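Long-range contacts in tumor necrosis factor ligand superfamily member 13 (Mus musculus, PDB 1U5Z), which acts as a secreted homotrimeric cytokine of the tumor necrosis factor family, binding the receptors TACI and BCMA and taking part in the regulation of tumor cell growth: residues A[9-14]-A[29-34]; A[69-74]-A[118-123]; A[73-78]-A[112-117]. All blocks are in the same frame, centred on the assembly; numbering follows the deposited sequence.

Contact 1. Residues A[9-14]-A[29-34]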
# COMPACT_ATOMS: atom_id res chain seq x y z
N HIS A 9 -3.24 -5.30 13.84
CA HIS A 9 -2.13 -4.44 13.50
C HIS A 9 -1.05 -4.71 14.52
O HIS A 9 -1.28 -4.61 15.72
CB HIS A 9 -2.57 -2.97 13.55
CG HIS A 9 -1.54 -1.99 13.06
ND1 HIS A 9 -1.23 -1.83 11.73
CD2 HIS A 9 -0.78 -1.09 13.73
CE1 HIS A 9 -0.32 -0.89 11.60
NE2 HIS A 9 -0.04 -0.40 12.80
N LEU A 10 0.13 -5.05 14.02
CA LEU A 10 1.26 -5.48 14.83
C LEU A 10 2.42 -4.50 14.70
O LEU A 10 2.67 -3.93 13.63
CB LEU A 10 1.72 -6.85 14.35
CG LEU A 10 0.69 -7.99 14.40
CD1 LEU A 10 1.15 -9.16 13.56
CD2 LEU A 10 0.45 -8.43 15.85
N VAL A 11 3.16 -4.33 15.80
CA VAL A 11 4.30 -3.42 15.83
C VAL A 11 5.48 -4.11 16.51
O VAL A 11 5.28 -5.06 17.27
CB VAL A 11 3.95 -2.09 16.55
CG1 VAL A 11 2.84 -1.35 15.80
CG2 VAL A 11 3.54 -2.32 17.98
N PRO A 12 6.70 -3.67 16.23
CA PRO A 12 7.88 -4.37 16.74
C PRO A 12 8.02 -4.29 18.26
O PRO A 12 7.56 -3.34 18.88
CB PRO A 12 9.04 -3.64 16.05
CG PRO A 12 8.43 -2.95 14.90
CD PRO A 12 7.08 -2.54 15.37
N VAL A 13 8.63 -5.32 18.83
CA VAL A 13 9.07 -5.29 20.22
C VAL A 13 10.60 -5.44 20.25
O VAL A 13 11.27 -4.75 21.01
CB VAL A 13 8.32 -6.33 21.10
CG1 VAL A 13 8.55 -7.75 20.63
CG2 VAL A 13 8.70 -6.19 22.59
N ASN A 14 11.14 -6.34 19.42
CA ASN A 14 12.59 -6.51 19.25
C ASN A 14 12.93 -7.14 17.89
O ASN A 14 12.06 -7.68 17.22
CB ASN A 14 13.18 -7.36 20.40
N GLN A 29 3.95 -7.38 18.21
CA GLN A 29 3.04 -7.15 19.35
C GLN A 29 1.76 -6.40 18.91
O GLN A 29 1.85 -5.42 18.18
CB GLN A 29 3.76 -6.41 20.49
CG GLN A 29 3.83 -4.88 20.35
CD GLN A 29 4.62 -4.21 21.47
OE1 GLN A 29 5.85 -4.17 21.44
NE2 GLN A 29 3.91 -3.64 22.43
N PRO A 30 0.58 -6.82 19.37
CA PRO A 30 -0.66 -6.20 18.89
C PRO A 30 -0.88 -4.81 19.50
O PRO A 30 -0.66 -4.66 20.71
CB PRO A 30 -1.76 -7.17 19.33
CG PRO A 30 -1.08 -8.25 20.16
CD PRO A 30 0.32 -7.85 20.39
N VAL A 31 -1.26 -3.82 18.69
CA VAL A 31 -1.76 -2.54 19.18
C VAL A 31 -3.24 -2.33 18.82
O VAL A 31 -3.94 -1.57 19.48
CB VAL A 31 -0.92 -1.33 18.69
CG1 VAL A 31 0.48 -1.40 19.27
CG2 VAL A 31 -0.87 -1.25 17.20
N LEU A 32 -3.71 -3.01 17.78
CA LEU A 32 -5.12 -3.07 17.44
C LEU A 32 -5.53 -4.51 17.13
O LEU A 32 -4.87 -5.19 16.34
CB LEU A 32 -5.41 -2.20 16.22
CG LEU A 32 -6.86 -2.22 15.71
CD1 LEU A 32 -7.83 -1.70 16.80
CD2 LEU A 32 -6.98 -1.41 14.43
N ARG A 33 -6.62 -4.96 17.74
CA ARG A 33 -7.11 -6.32 17.55
C ARG A 33 -8.62 -6.37 17.71
O ARG A 33 -9.14 -5.98 18.75
CB ARG A 33 -6.43 -7.26 18.54
CG ARG A 33 -6.80 -8.74 18.39
CD ARG A 33 -6.23 -9.60 19.52
NE ARG A 33 -6.88 -10.90 19.68
CZ ARG A 33 -8.06 -11.11 20.29
NH1 ARG A 33 -8.77 -10.11 20.81
NH2 ARG A 33 -8.53 -12.34 20.38
N ARG A 34 -9.31 -6.82 16.68
CA ARG A 34 -10.75 -7.07 16.76
C ARG A 34 -11.05 -8.40 16.07
O ARG A 34 -10.53 -8.68 15.01
CB ARG A 34 -11.53 -5.93 16.11
CG ARG A 34 -13.02 -5.99 16.43
CD ARG A 34 -13.87 -4.91 15.78
NE ARG A 34 -13.62 -4.78 14.34
CZ ARG A 34 -14.24 -3.91 13.55
NH1 ARG A 34 -15.16 -3.10 14.05
NH2 ARG A 34 -13.94 -3.85 12.25

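Contact 2. Residues A[69-74]-A[118-123]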
# COMPACT_ATOMS: atom_id res chain seq x y z
N GLY A 69 15.20 -5.76 1.52
CA GLY A 69 13.76 -5.73 1.50
C GLY A 69 13.16 -6.81 2.36
O GLY A 69 13.87 -7.61 2.97
N GLN A 70 11.83 -6.84 2.39
CA GLN A 70 11.07 -7.76 3.24
C GLN A 70 10.43 -8.86 2.39
O GLN A 70 10.08 -8.63 1.23
CB GLN A 70 9.99 -6.99 4.01
CG GLN A 70 9.52 -5.67 3.34
CD GLN A 70 8.23 -5.16 3.91
OE1 GLN A 70 7.63 -5.80 4.77
NE2 GLN A 70 7.78 -4.01 3.45
N VAL A 71 10.26 -10.04 2.99
CA VAL A 71 9.68 -11.21 2.31
C VAL A 71 8.56 -11.79 3.18
O VAL A 71 8.82 -12.37 4.22
CB VAL A 71 10.75 -12.29 2.05
CG1 VAL A 71 10.13 -13.54 1.41
CG2 VAL A 71 11.88 -11.75 1.18
N VAL A 72 7.32 -11.62 2.74
CA VAL A 72 6.16 -12.11 3.46
C VAL A 72 5.70 -13.43 2.87
O VAL A 72 5.32 -13.49 1.71
CB VAL A 72 5.01 -11.11 3.41
CG1 VAL A 72 3.85 -11.60 4.26
CG2 VAL A 72 5.49 -9.74 3.90
N SER A 73 5.72 -14.48 3.69
CA SER A 73 5.41 -15.83 3.24
C SER A 73 4.44 -16.54 4.17
O SER A 73 4.17 -16.09 5.27
CB SER A 73 6.71 -16.64 3.11
OG SER A 73 7.83 -15.87 3.52
N ARG A 74 3.88 -17.65 3.69
CA ARG A 74 3.08 -18.54 4.51
C ARG A 74 3.63 -19.96 4.38
O ARG A 74 4.14 -20.35 3.33
CB ARG A 74 1.61 -18.50 4.09
CG ARG A 74 1.14 -19.68 3.21
CD ARG A 74 -0.35 -19.74 3.00
NE ARG A 74 -0.75 -19.24 1.69
CZ ARG A 74 -1.03 -19.99 0.63
NH1 ARG A 74 -0.98 -21.32 0.69
NH2 ARG A 74 -1.38 -19.40 -0.51
N LYS A 118 10.36 -11.98 6.86
CA LYS A 118 11.81 -12.17 6.96
C LYS A 118 12.57 -11.23 6.04
O LYS A 118 12.08 -10.83 5.00
CB LYS A 118 12.17 -13.61 6.59
CG LYS A 118 11.65 -14.64 7.57
CD LYS A 118 11.84 -16.05 7.05
CE LYS A 118 11.25 -17.05 8.02
NZ LYS A 118 11.32 -18.43 7.51
N ILE A 119 13.80 -10.91 6.44
CA ILE A 119 14.71 -10.12 5.63
C ILE A 119 15.94 -10.99 5.36
O ILE A 119 16.60 -11.39 6.32
CB ILE A 119 15.08 -8.83 6.36
CG1 ILE A 119 13.83 -7.96 6.47
CG2 ILE A 119 16.20 -8.08 5.63
CD1 ILE A 119 13.89 -6.98 7.56
N PRO A 120 16.25 -11.26 4.09
CA PRO A 120 17.28 -12.27 3.75
C PRO A 120 18.73 -11.93 4.09
O PRO A 120 19.60 -12.71 3.72
CB PRO A 120 17.13 -12.42 2.22
CG PRO A 120 15.85 -11.74 1.86
CD PRO A 120 15.66 -10.66 2.88
N ARG A 121 19.00 -10.80 4.74
CA ARG A 121 20.34 -10.49 5.24
C ARG A 121 20.41 -10.68 6.75
O ARG A 121 19.43 -10.48 7.47
CB ARG A 121 20.72 -9.06 4.86
N ALA A 122 21.59 -11.07 7.23
CA ALA A 122 21.81 -11.28 8.67
C ALA A 122 22.00 -9.95 9.38
O ALA A 122 22.51 -8.99 8.79
CB ALA A 122 23.03 -12.17 8.89
N ASN A 123 21.58 -9.89 10.64
CA ASN A 123 21.76 -8.70 11.49
C ASN A 123 21.32 -7.38 10.83
O ASN A 123 22.03 -6.38 10.89
CB ASN A 123 23.22 -8.61 11.95
CG ASN A 123 23.69 -9.87 12.68
OD1 ASN A 123 23.00 -10.41 13.53
ND2 ASN A 123 24.89 -10.34 12.33

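Contact 3. Residues A[73-78]-A[112-117]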
# COMPACT_ATOMS: atom_id res chain seq x y z
N SER A 73 5.72 -14.48 3.69
CA SER A 73 5.41 -15.83 3.24
C SER A 73 4.44 -16.54 4.17
O SER A 73 4.17 -16.09 5.27
CB SER A 73 6.71 -16.64 3.11
OG SER A 73 7.83 -15.87 3.52
N ARG A 74 3.88 -17.65 3.69
CA ARG A 74 3.08 -18.54 4.51
C ARG A 74 3.63 -19.96 4.38
O ARG A 74 4.14 -20.35 3.33
CB ARG A 74 1.61 -18.50 4.09
CG ARG A 74 1.14 -19.68 3.21
CD ARG A 74 -0.35 -19.74 3.00
NE ARG A 74 -0.75 -19.24 1.69
CZ ARG A 74 -1.03 -19.99 0.63
NH1 ARG A 74 -0.98 -21.32 0.69
NH2 ARG A 74 -1.38 -19.40 -0.51
N GLU A 75 3.50 -20.74 5.45
CA GLU A 75 3.81 -22.15 5.41
C GLU A 75 2.63 -22.94 5.97
O GLU A 75 2.24 -22.75 7.11
CB GLU A 75 5.09 -22.44 6.21
CG GLU A 75 5.63 -23.84 6.01
CD GLU A 75 7.06 -24.02 6.49
OE1 GLU A 75 7.55 -25.18 6.49
OE2 GLU A 75 7.69 -23.01 6.86
N GLY A 76 2.04 -23.79 5.13
CA GLY A 76 0.97 -24.68 5.55
C GLY A 76 1.57 -26.03 5.90
O GLY A 76 2.42 -26.11 6.79
N GLN A 77 1.14 -27.08 5.20
CA GLN A 77 1.83 -28.37 5.30
C GLN A 77 3.26 -28.15 4.81
O GLN A 77 3.47 -27.92 3.62
CB GLN A 77 1.14 -29.45 4.45
CG GLN A 77 1.71 -30.85 4.67
CD GLN A 77 1.03 -31.92 3.83
OE1 GLN A 77 0.13 -31.64 3.05
NE2 GLN A 77 1.47 -33.16 4.00
N GLY A 78 4.21 -28.19 5.75
CA GLY A 78 5.61 -27.82 5.53
C GLY A 78 6.11 -27.63 4.11
O GLY A 78 6.95 -28.41 3.64
N GLY A 112 -3.94 -23.18 10.59
CA GLY A 112 -2.67 -23.89 10.65
C GLY A 112 -1.53 -23.15 9.95
O GLY A 112 -0.36 -23.46 10.21
N ASP A 113 -1.83 -22.21 9.06
CA ASP A 113 -0.78 -21.48 8.36
C ASP A 113 0.04 -20.63 9.32
O ASP A 113 -0.49 -20.08 10.28
CB ASP A 113 -1.35 -20.55 7.28
CG ASP A 113 -1.76 -21.28 6.01
OD1 ASP A 113 -1.44 -22.48 5.82
OD2 ASP A 113 -2.41 -20.69 5.12
N ILE A 114 1.33 -20.51 9.05
CA ILE A 114 2.20 -19.59 9.75
C ILE A 114 2.62 -18.50 8.78
O ILE A 114 2.99 -18.79 7.65
CB ILE A 114 3.45 -20.31 10.34
CG1 ILE A 114 4.48 -19.29 10.82
CG2 ILE A 114 4.07 -21.26 9.33
CD1 ILE A 114 5.75 -19.88 11.37
N ILE A 115 2.55 -17.25 9.23
CA ILE A 115 2.91 -16.09 8.43
C ILE A 115 4.21 -15.52 8.97
O ILE A 115 4.35 -15.32 10.18
CB ILE A 115 1.81 -15.02 8.50
CG1 ILE A 115 0.44 -15.62 8.12
CG2 ILE A 115 2.16 -13.84 7.56
CD1 ILE A 115 0.24 -15.89 6.62
N THR A 116 5.17 -15.26 8.08
CA THR A 116 6.44 -14.67 8.48
C THR A 116 6.78 -13.43 7.67
O THR A 116 6.34 -13.27 6.53
CB THR A 116 7.61 -15.68 8.37
OG1 THR A 116 7.45 -16.52 7.22
CG2 THR A 116 7.61 -16.63 9.56
N VAL A 117 7.56 -12.56 8.29
CA VAL A 117 8.14 -11.40 7.63
C VAL A 117 9.64 -11.50 7.87
O VAL A 117 10.13 -11.19 8.95
CB VAL A 117 7.56 -10.08 8.21
CG1 VAL A 117 8.15 -8.87 7.50
CG2 VAL A 117 6.06 -10.07 8.08

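Contact 1. Residues A[9-14]-A[29-34]
The imidazole of His9 meets Val31 at its edge. Val31 CG2 lies in the plane of the ring, 3.5 Å from His9 CD2, and the two side chains run side by side in the same direction. Two aromatic rings also meet the imidazole: Phe134 of the same chain and Phe107 of a second subunit. His9 ND1 is hydrogen-bonded to the hydroxyl of Tyr56, which helps to fix the turn of the ring. His9 CG stands anti to the backbone N (chi1 -174°), which swings the ring beside its own carbonyl, where Val31 lies. His9 CB is on the face shared with Val11 and Leu32. Val11 and Val31 cross at about a right angle, with Val11 CG2 3.4 Å from Val31 CG1.

The backbone frame is an antiparallel hairpin of strands 7-16 and 24-34, within the TNF homology domain, and it contains a classic beta bulge. Val31 and Leu32 together face His9. His9 N donates to Leu32 O at 3.0 Å, while Val31 N donates to His9 O at 3.1 Å. Beyond the bulge, Val11 and Gln29 form a hydrogen-bonded pair. Val11 N reaches Gln29 O at 2.9 Å, and Gln29 N returns to Val11 O at 2.8 Å with a bent N-H...O angle of 135°. The aliphatic part of the Gln29 side chain lies across Val11, with Gln29 CG 3.5 Å from Val11 CG2. On the other face, Leu10 CD2 packs 4.3 Å from Pro30 CB, and Leu10 also touches Leu135 and Phe137 of strand 134-139.

Contact 2. Residues A[69-74]-A[118-123]
Val71 carries CG1 anti to its backbone N (chi1 177°), and CG2 therefore falls beside that N, on the side where Pro120 lies. The two side chains meet obliquely, with Val71 CG2 4.0 Å from Pro120 CG. In Ile119, chi1 of -67° sets CG1 beside the backbone N and CG2 beside the carbonyl carbon. Both branches border the carbonyl oxygen of Gly69: Ile119 CG1 is 3.5 Å from Gly69 O, and CG2 lies at a similar distance. Pro120 CD approaches the same Gly69 O, also at 3.5 Å. Carbon atoms of two successive residues thus border this one oxygen.

The backbone link is a single antiparallel hydrogen-bonded pair, Val71 with Lys118. Val71 N gives its hydrogen to Lys118 O at 2.8 Å, with a bent N-H...O angle of 138°. The return bond, from Lys118 N to Val71 O, is 3.1 Å long and much straighter. Residues 120-123 run on as a loop, and no further bridge joins the two segments.

The contact joins strands 68-75 and 114-119 of the TNF-family beta sandwich. Strand 80-88 pairs with the other edge of strand 68-75, where the backbones of Gln70 and Cys86 are hydrogen-bonded. Strand 51-61 covers the inner side: Gln70 NE2 bonds to Ser57 O, Val72 packs on Leu55, and Ile119 packs on Phe61.

Contact 3. Residues A[73-78]-A[112-117]
Arg74 and Asp113 meet through carbon and oxygen. Asp113 OD2 lies 3.1 Å from Arg74 CD, whereas Arg74 NE is 4.1 Å from that oxygen, too far for a salt bridge. The Arg74 chain bends at chi3 (102°), and its guanidinium plane is turned 19° from the carboxylate. Asp113 OD1 points to the backbone of Gly76, 3.3 Å from its CA. On the opposite face, Glu75 CB packs 3.5 Å from Ile114 CG2. Ser73 OG and Thr116 OG1 also lie there, 3.8 Å apart.

These side chains are placed by the antiparallel pairing of strands 68-75 and 114-119. Ser73 with Thr116 and Glu75 with Ile114 each exchange two backbone hydrogen bonds. Between them lies the non-hydrogen-bonded pair Arg74 and Ile115, where Arg74 CB meets Ile115 CD1 at 3.9 Å. Strand 44-47 pairs with the other edge of strand 114-119.

Arg74 and Asp113 find their polar partners outside the two segments. Arg74 NH2 forms a salt bridge with Glu81 OE1, and His110 N donates to Asp113 OD2. The attraction between Arg74 and Asp113 is therefore probably secondary, while Ser73 OG is buried without a polar partner in the model.

All three contacts join antiparallel strands of one TNF homology domain, and each is partly buried. In contact 1 His9, Leu10 and Val11 are buried, while Pro30 and Val31 are exposed. Contact 2 sets buried Gly69 and Ile119 beside exposed Pro120. Contacts 2 and 3 are successive parts of one pairing, between strands 68-75 and 114-119, and share Ser73 and Arg74. Contact 1 lies apart, its centre about 18 Å from that of contact 2. Strand 24-34 neighbours strand 114-119 and connects it to them. Only contact 1 reaches another subunit, and aromatic rings gather there. Contact 2 is mainly apolar beside its backbone bonds, while contact 3, where strand 68-75 ends and strand 114-119 begins, adds charged side chains.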